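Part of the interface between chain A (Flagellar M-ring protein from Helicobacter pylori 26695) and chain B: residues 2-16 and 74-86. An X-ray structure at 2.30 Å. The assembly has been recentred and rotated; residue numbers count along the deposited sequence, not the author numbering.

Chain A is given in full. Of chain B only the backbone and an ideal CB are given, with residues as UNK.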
# COMPACT_ATOMS: atom_id res chain seq x y z
N SER A 2 -15.56 11.31 3.94
CA SER A 2 -14.87 11.49 5.21
C SER A 2 -13.38 11.76 4.99
O SER A 2 -12.81 11.44 3.94
CB SER A 2 -15.03 10.25 6.07
OG SER A 2 -14.57 9.10 5.37
N GLU A 3 -12.75 12.33 6.02
CA GLU A 3 -11.30 12.53 5.98
C GLU A 3 -10.57 11.22 5.74
O GLU A 3 -9.58 11.17 4.99
CB GLU A 3 -10.82 13.18 7.29
CG GLU A 3 -9.30 13.24 7.40
CD GLU A 3 -8.81 13.50 8.82
OE1 GLU A 3 -9.65 13.54 9.74
OE2 GLU A 3 -7.58 13.68 9.00
N GLU A 4 -11.05 10.13 6.35
CA GLU A 4 -10.46 8.82 6.16
C GLU A 4 -10.59 8.37 4.71
O GLU A 4 -9.63 7.88 4.11
CB GLU A 4 -11.13 7.80 7.08
CG GLU A 4 -10.90 8.02 8.57
CD GLU A 4 -11.88 9.03 9.18
OE1 GLU A 4 -12.97 9.25 8.62
OE2 GLU A 4 -11.53 9.61 10.24
N GLU A 5 -11.78 8.53 4.13
CA GLU A 5 -11.98 8.12 2.75
C GLU A 5 -11.10 8.93 1.80
O GLU A 5 -10.52 8.39 0.86
CB GLU A 5 -13.46 8.22 2.38
CG GLU A 5 -13.80 7.89 0.94
CD GLU A 5 -13.27 6.52 0.50
OE1 GLU A 5 -12.85 6.38 -0.67
OE2 GLU A 5 -13.29 5.59 1.34
N VAL A 6 -10.95 10.23 2.08
CA VAL A 6 -10.15 11.09 1.22
C VAL A 6 -8.66 10.75 1.36
O VAL A 6 -7.92 10.76 0.37
CB VAL A 6 -10.43 12.56 1.54
CG1 VAL A 6 -9.40 13.42 0.88
CG2 VAL A 6 -11.85 12.96 1.10
N ARG A 7 -8.21 10.47 2.58
CA ARG A 7 -6.80 10.13 2.77
C ARG A 7 -6.46 8.82 2.09
O ARG A 7 -5.42 8.71 1.41
CB ARG A 7 -6.46 10.05 4.27
CG ARG A 7 -6.46 11.42 4.96
CD ARG A 7 -6.23 11.30 6.46
NE ARG A 7 -4.97 10.63 6.75
CZ ARG A 7 -4.63 10.13 7.93
NH1 ARG A 7 -5.46 10.23 8.96
NH2 ARG A 7 -3.46 9.54 8.08
N TYR A 8 -7.34 7.82 2.24
CA TYR A 8 -7.24 6.58 1.48
C TYR A 8 -7.04 6.88 -0.01
O TYR A 8 -6.14 6.33 -0.65
CB TYR A 8 -8.50 5.75 1.71
CG TYR A 8 -8.53 4.47 0.90
CD1 TYR A 8 -9.15 4.43 -0.34
CD2 TYR A 8 -7.95 3.32 1.38
CE1 TYR A 8 -9.18 3.26 -1.10
CE2 TYR A 8 -7.97 2.15 0.65
CZ TYR A 8 -8.58 2.12 -0.59
OH TYR A 8 -8.60 0.96 -1.32
N GLU A 9 -7.87 7.77 -0.57
CA GLU A 9 -7.76 8.08 -2.00
C GLU A 9 -6.45 8.77 -2.33
O GLU A 9 -5.93 8.60 -3.45
CB GLU A 9 -8.93 8.96 -2.45
CG GLU A 9 -10.29 8.28 -2.38
CD GLU A 9 -10.40 7.06 -3.30
OE1 GLU A 9 -9.79 7.06 -4.40
OE2 GLU A 9 -11.11 6.11 -2.91
N ILE A 10 -5.90 9.55 -1.40
CA ILE A 10 -4.60 10.17 -1.65
C ILE A 10 -3.52 9.10 -1.85
O ILE A 10 -2.77 9.13 -2.83
CB ILE A 10 -4.21 11.13 -0.52
CG1 ILE A 10 -5.07 12.39 -0.57
CG2 ILE A 10 -2.73 11.53 -0.66
CD1 ILE A 10 -4.75 13.35 0.54
N ILE A 11 -3.41 8.15 -0.92
CA ILE A 11 -2.31 7.20 -1.07
C ILE A 11 -2.59 6.23 -2.22
O ILE A 11 -1.68 5.89 -2.98
CB ILE A 11 -1.99 6.48 0.26
CG1 ILE A 11 -3.12 5.57 0.73
CG2 ILE A 11 -1.60 7.52 1.35
CD1 ILE A 11 -2.82 4.92 2.09
N LEU A 12 -3.85 5.82 -2.41
CA LEU A 12 -4.17 4.92 -3.52
C LEU A 12 -3.76 5.52 -4.86
O LEU A 12 -3.19 4.83 -5.71
CB LEU A 12 -5.67 4.59 -3.54
CG LEU A 12 -6.17 3.71 -4.70
CD1 LEU A 12 -5.48 2.34 -4.70
CD2 LEU A 12 -7.69 3.53 -4.65
N GLU A 13 -4.03 6.80 -5.07
CA GLU A 13 -3.72 7.41 -6.36
C GLU A 13 -2.22 7.48 -6.58
O GLU A 13 -1.74 7.28 -7.70
CB GLU A 13 -4.34 8.80 -6.44
CG GLU A 13 -4.16 9.51 -7.78
CD GLU A 13 -4.84 10.89 -7.80
OE1 GLU A 13 -5.97 11.01 -8.32
OE2 GLU A 13 -4.25 11.85 -7.26
N LYS A 14 -1.46 7.75 -5.52
CA LYS A 14 -0.01 7.81 -5.68
C LYS A 14 0.60 6.43 -5.82
O LYS A 14 1.58 6.27 -6.56
CB LYS A 14 0.61 8.56 -4.50
CG LYS A 14 0.23 10.04 -4.53
CD LYS A 14 1.03 10.88 -3.57
CE LYS A 14 0.44 12.30 -3.49
NZ LYS A 14 0.51 12.99 -4.81
N ILE A 15 0.03 5.42 -5.16
CA ILE A 15 0.53 4.06 -5.34
C ILE A 15 0.20 3.57 -6.75
O ILE A 15 1.06 3.00 -7.43
CB ILE A 15 -0.04 3.14 -4.24
CG1 ILE A 15 0.64 3.44 -2.89
CG2 ILE A 15 0.11 1.69 -4.62
CD1 ILE A 15 -0.08 2.85 -1.67
N ARG A 16 -1.03 3.80 -7.21
CA ARG A 16 -1.38 3.44 -8.58
C ARG A 16 -0.45 4.12 -9.57
O ARG A 16 0.08 3.49 -10.49
CB ARG A 16 -2.83 3.80 -8.88
CG ARG A 16 -3.42 3.05 -10.06
CD ARG A 16 -4.83 3.54 -10.39
NE ARG A 16 -5.84 2.77 -9.68
CZ ARG A 16 -6.74 3.30 -8.85
NH1 ARG A 16 -6.76 4.61 -8.63
NH2 ARG A 16 -7.62 2.51 -8.25
N UNK B 74 10.32 6.03 -4.62
CA UNK B 74 9.44 5.80 -5.75
C UNK B 74 8.32 6.82 -5.78
O UNK B 74 7.81 7.17 -6.85
CB UNK B 74 8.86 4.38 -5.70
N UNK B 75 7.94 7.33 -4.61
CA UNK B 75 6.94 8.39 -4.46
C UNK B 75 7.63 9.58 -3.80
O UNK B 75 8.16 9.45 -2.69
CB UNK B 75 5.74 7.92 -3.64
N UNK B 76 7.64 10.72 -4.49
CA UNK B 76 8.25 11.93 -3.96
C UNK B 76 7.25 13.07 -3.79
O UNK B 76 7.65 14.23 -3.69
CB UNK B 76 9.39 12.38 -4.88
N UNK B 77 5.95 12.76 -3.75
CA UNK B 77 4.92 13.73 -3.42
C UNK B 77 4.08 13.20 -2.26
O UNK B 77 4.28 12.08 -1.79
CB UNK B 77 4.04 14.03 -4.64
N UNK B 78 3.14 14.02 -1.79
CA UNK B 78 2.31 13.64 -0.66
C UNK B 78 3.04 13.56 0.66
O UNK B 78 2.64 12.78 1.54
CB UNK B 78 1.65 12.29 -0.94
N UNK B 79 4.10 14.35 0.84
CA UNK B 79 4.81 14.34 2.11
C UNK B 79 3.93 14.69 3.31
O UNK B 79 4.13 14.16 4.40
CB UNK B 79 5.98 15.32 2.04
N UNK B 80 2.94 15.57 3.11
CA UNK B 80 2.05 15.95 4.21
C UNK B 80 1.30 14.74 4.76
O UNK B 80 1.23 14.53 5.98
CB UNK B 80 1.05 17.01 3.74
N UNK B 81 0.71 13.93 3.87
CA UNK B 81 -0.01 12.73 4.28
C UNK B 81 0.93 11.70 4.88
O UNK B 81 0.54 10.96 5.80
CB UNK B 81 -0.76 12.12 3.09
N UNK B 82 2.16 11.61 4.37
CA UNK B 82 3.14 10.72 4.97
C UNK B 82 3.48 11.16 6.39
O UNK B 82 3.51 10.34 7.32
CB UNK B 82 4.41 10.67 4.11
N UNK B 83 3.75 12.46 6.57
CA UNK B 83 3.95 13.00 7.92
C UNK B 83 2.76 12.69 8.82
O UNK B 83 2.93 12.26 9.97
CB UNK B 83 4.18 14.51 7.86
N UNK B 84 1.55 12.91 8.31
CA UNK B 84 0.34 12.68 9.10
C UNK B 84 0.26 11.23 9.58
O UNK B 84 -0.09 10.98 10.74
CB UNK B 84 -0.90 13.03 8.28
N UNK B 85 0.58 10.28 8.70
CA UNK B 85 0.59 8.87 9.10
C UNK B 85 1.70 8.58 10.10
O UNK B 85 1.48 7.87 11.09
CB UNK B 85 0.75 7.97 7.87
N UNK B 86 2.89 9.11 9.85
CA UNK B 86 4.02 8.91 10.76
C UNK B 86 3.71 9.46 12.16
O UNK B 86 3.92 8.78 13.17
CB UNK B 86 5.28 9.58 10.20

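Chain A presents one helix, and along its near side lie Arg A7, Ile A10, Ile A11 and Lys A14, a cationic group at each end with two isoleucines between. Chain B answers with a loop, 74 to 78, and then a helix from 79.

Position 74 has nothing of chain A near its CB, so many residues would serve; it is Tyr B74. At 75 the CB points toward chain A, 5.2 Å from Lys A14 CB, with the helix backbone and Ile A15 beyond. A medium or long apolar side chain would fill that space. Ile B75 does so: its CD1 lies 3.7 Å from Lys A14 O and 4.3 Å from Ile A15 CG1. Position 76 points away from chain A, which sets no demand on it; it is Asn B76.

At 77 the CB points sideways but sits 3.7 Å from Lys A14 NZ. An ammonium so close calls for an acceptor on a short side chain, so Ser, Thr, Asn or Asp would all be reasonable. In Thr B77, OG1 accepts a hydrogen bond from Lys A14 NZ at 2.7 Å.

Position 78 has phi 68°, which by itself favours glycine, and an ideal CB would lie 2.8 Å from Lys A14 CE, a clash. Both arguments point to Gly B78, whose bare backbone lets Lys A14 CE come within 3.6 Å of its N. Positions 79 and 80 meet nothing of chain A and are Gly B79 and Leu B80.

At 81 the CB points toward chain A, 4.3 Å from Ile A10 CG2, with the Arg A7 guanidinium further along. An acid long enough to pass the isoleucines, Glu above all, suits both. Glu B81 packs its CG 3.8 Å from Ile A11 CG2 and forms a salt bridge with Arg A7: NE donates to OE2 at 3.0 Å and to OE1 at 3.1 Å, while NH2 donates to OE1 at 3.2 Å.

Positions 82 and 83 make no contact and are Tyr B82 and Ala B83. At 84 the CB points toward chain A, 4.3 Å from Arg A7 NH2. A flexible chain with an aliphatic stem could cover the guanidinium, and Gln, Met, Lys or Arg is plausible. Arg B84 lays CD over one guanidinium face, 3.6 Å from Arg A7 NE, and its own NH1 bridges to Glu B81 OE2 at 2.8 Å.

At 85 the CB points sideways, 4.5 Å from Arg A7 NH2, so an acid or a polar residue fits. Glu B85 brings CG to 3.6 Å from Arg A7 NH2. Position 86, out of reach, is Leu B86.

Chain B (74-86) YINTGGLEYAREL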
# COMPACT_ATOMS: atom_id res chain seq x y z
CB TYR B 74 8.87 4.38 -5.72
CG TYR B 74 9.91 3.31 -5.96
CD1 TYR B 74 10.34 2.99 -7.24
CD2 TYR B 74 10.46 2.61 -4.90
CE1 TYR B 74 11.29 2.02 -7.44
CE2 TYR B 74 11.40 1.64 -5.09
CZ TYR B 74 11.82 1.35 -6.36
OH TYR B 74 12.76 0.37 -6.52
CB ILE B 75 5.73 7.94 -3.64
CG1 ILE B 75 4.98 6.84 -4.39
CG2 ILE B 75 4.79 9.11 -3.35
CD1 ILE B 75 3.82 6.26 -3.60
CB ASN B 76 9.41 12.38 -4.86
CG ASN B 76 10.73 11.75 -4.45
OD1 ASN B 76 11.43 12.27 -3.58
ND2 ASN B 76 11.07 10.61 -5.06
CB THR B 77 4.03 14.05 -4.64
OG1 THR B 77 3.24 12.90 -4.97
CG2 THR B 77 4.89 14.42 -5.84
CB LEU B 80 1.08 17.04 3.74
CG LEU B 80 0.62 18.15 4.67
CD1 LEU B 80 1.79 18.78 5.43
CD2 LEU B 80 -0.14 19.23 3.88
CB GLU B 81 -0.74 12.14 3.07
CG GLU B 81 -1.41 10.78 3.27
CD GLU B 81 -2.37 10.72 4.46
OE1 GLU B 81 -2.56 9.61 5.00
OE2 GLU B 81 -2.94 11.77 4.85
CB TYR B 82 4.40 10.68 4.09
CG TYR B 82 5.48 9.80 4.67
CD1 TYR B 82 5.25 8.46 4.95
CD2 TYR B 82 6.74 10.32 4.96
CE1 TYR B 82 6.24 7.65 5.48
CE2 TYR B 82 7.74 9.52 5.50
CZ TYR B 82 7.48 8.18 5.75
OH TYR B 82 8.46 7.39 6.29
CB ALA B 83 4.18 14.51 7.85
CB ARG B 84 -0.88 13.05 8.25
CG ARG B 84 -2.19 13.23 8.99
CD ARG B 84 -3.31 13.56 7.99
NE ARG B 84 -3.28 14.96 7.55
CZ ARG B 84 -3.06 15.37 6.29
NH1 ARG B 84 -2.83 14.49 5.31
NH2 ARG B 84 -3.06 16.67 6.01
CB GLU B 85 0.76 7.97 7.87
CG GLU B 85 -0.40 8.03 6.90
CD GLU B 85 -0.10 7.31 5.58
OE1 GLU B 85 0.90 6.57 5.51
OE2 GLU B 85 -0.88 7.49 4.62
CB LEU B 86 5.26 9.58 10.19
CG LEU B 86 6.51 9.56 11.07
CD1 LEU B 86 6.98 8.13 11.28
CD2 LEU B 86 7.62 10.40 10.44
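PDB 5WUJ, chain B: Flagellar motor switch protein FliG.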